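Odorant binding protein, antennal (Anopheles gambiae, PDB 3R1V) probably binds small hydrophobic odorants in an apolar pocket lined by helices, as members of the insect PBP/GOBP odorant-binding family do. Local coordinates at the 4-{(E)-[4-(propan-2-yl)phenyl]diazenyl}phenol site. Numbering follows the deposited sequence.

The 4-{(E)-[4-(propan-2-yl)phenyl]diazenyl}phenol site. Residues 35, 41, 49-50, 53, 69, 87, 111, 117, 120, 124. With AZB (4-{(E)-[4-(propan-2-yl)phenyl]diazenyl}phenol), chain B.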
# COMPACT_ATOMS: atom_id res chain seq x y z
N CYS A 35 5.79 -2.07 -10.29
CA CYS A 35 4.67 -2.83 -9.72
C CYS A 35 3.68 -3.35 -10.77
O CYS A 35 2.91 -4.27 -10.48
CB CYS A 35 3.97 -2.06 -8.61
SG CYS A 35 3.29 -0.46 -9.12
N PRO A 41 8.53 -2.05 -5.93
CA PRO A 41 9.77 -1.27 -6.15
C PRO A 41 10.72 -1.27 -4.95
O PRO A 41 10.28 -1.14 -3.81
CB PRO A 41 9.27 0.14 -6.52
CG PRO A 41 7.81 0.10 -6.48
CD PRO A 41 7.32 -1.22 -6.02
N TYR A 49 7.60 5.95 -0.25
CA TYR A 49 6.34 6.32 -0.89
C TYR A 49 5.25 5.40 -0.35
O TYR A 49 4.15 5.87 -0.02
CB TYR A 49 6.46 6.21 -2.43
CG TYR A 49 5.13 6.13 -3.16
CD1 TYR A 49 4.46 7.29 -3.55
CD2 TYR A 49 4.57 4.91 -3.49
CE1 TYR A 49 3.24 7.22 -4.21
CE2 TYR A 49 3.36 4.82 -4.17
CZ TYR A 49 2.69 5.98 -4.52
OH TYR A 49 1.49 5.90 -5.18
N ILE A 50 5.56 4.08 -0.25
CA ILE A 50 4.67 3.04 0.27
C ILE A 50 4.30 3.35 1.73
O ILE A 50 3.12 3.28 2.08
CB ILE A 50 5.28 1.62 0.09
CG1 ILE A 50 5.53 1.29 -1.40
CG2 ILE A 50 4.40 0.55 0.73
CD1 ILE A 50 6.59 0.18 -1.67
N LEU A 53 1.79 6.30 1.91
CA LEU A 53 0.43 5.87 1.55
C LEU A 53 -0.32 5.35 2.77
O LEU A 53 -1.44 5.79 3.04
CB LEU A 53 0.43 4.79 0.45
CG LEU A 53 0.96 5.13 -0.94
CD1 LEU A 53 1.00 3.90 -1.78
CD2 LEU A 53 0.09 6.16 -1.63
N LEU A 69 -3.88 -3.26 8.42
CA LEU A 69 -4.84 -3.27 7.31
C LEU A 69 -6.28 -3.49 7.80
O LEU A 69 -7.22 -3.09 7.11
CB LEU A 69 -4.44 -4.32 6.25
CG LEU A 69 -4.82 -4.02 4.80
CD1 LEU A 69 -4.04 -2.83 4.25
CD2 LEU A 69 -4.59 -5.22 3.92
N LEU A 87 -4.90 -11.13 4.28
CA LEU A 87 -3.68 -10.33 4.21
C LEU A 87 -3.15 -10.00 5.61
O LEU A 87 -1.94 -9.98 5.80
CB LEU A 87 -3.87 -9.04 3.38
CG LEU A 87 -4.15 -9.21 1.88
CD1 LEU A 87 -4.67 -7.92 1.28
CD2 LEU A 87 -2.92 -9.68 1.12
N PHE A 111 1.53 -8.80 -2.11
CA PHE A 111 1.68 -9.17 -3.51
C PHE A 111 1.84 -10.66 -3.69
O PHE A 111 1.37 -11.21 -4.67
CB PHE A 111 2.86 -8.43 -4.14
CG PHE A 111 2.52 -7.07 -4.71
CD1 PHE A 111 1.87 -6.12 -3.94
CD2 PHE A 111 2.88 -6.73 -6.01
CE1 PHE A 111 1.55 -4.87 -4.46
CE2 PHE A 111 2.57 -5.47 -6.53
CZ PHE A 111 1.91 -4.54 -5.75
N VAL A 117 -4.89 -7.94 -7.70
CA VAL A 117 -4.62 -7.04 -6.53
C VAL A 117 -3.27 -6.27 -6.63
O VAL A 117 -2.90 -5.48 -5.76
CB VAL A 117 -5.16 -7.36 -5.10
CG1 VAL A 117 -4.21 -6.97 -3.97
CG2 VAL A 117 -6.52 -6.69 -4.92
N PHE A 120 -4.05 -2.15 -7.30
CA PHE A 120 -3.80 -0.96 -6.51
C PHE A 120 -2.64 -0.20 -7.11
O PHE A 120 -2.63 1.03 -7.07
CB PHE A 120 -3.56 -1.31 -5.05
CG PHE A 120 -4.86 -1.59 -4.33
CD1 PHE A 120 -5.56 -0.57 -3.70
CD2 PHE A 120 -5.41 -2.87 -4.35
CE1 PHE A 120 -6.77 -0.83 -3.07
CE2 PHE A 120 -6.63 -3.13 -3.70
CZ PHE A 120 -7.30 -2.10 -3.07
N LEU A 124 -3.22 3.57 -8.24
CA LEU A 124 -2.35 4.68 -7.86
C LEU A 124 -1.46 5.18 -8.99
O LEU A 124 -1.31 6.40 -9.15
CB LEU A 124 -1.47 4.28 -6.66
CG LEU A 124 -2.18 4.03 -5.33
CD1 LEU A 124 -1.48 2.94 -4.55
CD2 LEU A 124 -2.28 5.30 -4.51
C1 AZB B . 2.82 1.30 -6.08
N1 AZB B . -1.56 -1.87 -2.44
O1 AZB B . -6.23 -4.80 0.89
N2 AZB B . -2.29 -1.44 -1.46
C3 AZB B . 4.24 -0.08 -4.47
C4 AZB B . -3.85 -3.46 -1.57
C5 AZB B . -4.87 -4.29 -0.94
C6 AZB B . -5.31 -4.03 0.32
C7 AZB B . -4.77 -2.95 0.93
C8 AZB B . -3.73 -2.10 0.27
C9 AZB B . -3.28 -2.35 -0.97
C11 AZB B . 1.14 0.64 -3.07
C12 AZB B . -0.00 0.03 -2.48
C13 AZB B . -0.48 -1.26 -2.99
C14 AZB B . 0.20 -1.90 -4.08
C15 AZB B . 1.39 -1.25 -4.68
C16 AZB B . 1.83 0.02 -4.15
C17 AZB B . 3.02 0.74 -4.70
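The central hydrophobic pocket of the all-helical odorant-binding fold encloses the azo compound, modelled at partial occupancy, and hides 446 of its 472 Å² of surface. Phe120, on helix 119-125, makes the broadest contact. Chi1 (-78°, CG anti to the carbonyl carbon) directs its side chain and chi2 (-90°) turns a ring face to the phenol ring, tilted by roughly 40°, with AZB C4 over the rim, 3.2 Å from CD2. A broad, polarisable, apolar face suits this place, and CB reaches back to lie 3.3 Å from the azo nitrogen N1. Phe111 of helix 99-113 instead turns its edge to the other ring: CE1 comes within 3.3 Å of AZB C14, which lies in the plane of the Phe111 ring. Branched aliphatic chains fit the remaining contours, since their methyls need no polar partners. Leu53 of helix 44-56 brings CD1 to the rim at AZB C11, while Leu124 of helix 119-125 lays CD1 over a face, 3.8 Å from C11. At the isopropyl end, Ile50 CG1 and CD1 and the compact Pro41 CD meet methyl C3; Tyr49 points aromatic CE2 at methyl C1 (4.0 Å), and SG of disulfide-forming Cys35 lies 3.5 Å from C1. No protein nitrogen or oxygen comes within bonding reach of the ligand, so shape and apolar packing appear to dominate binding. Even phenol O1 meets methyls: Leu87 CD1 lies 3.5 Å away, while Leu69 approaches from one side, CD2 near O1 and CD1 3.4 Å from ring carbon C7.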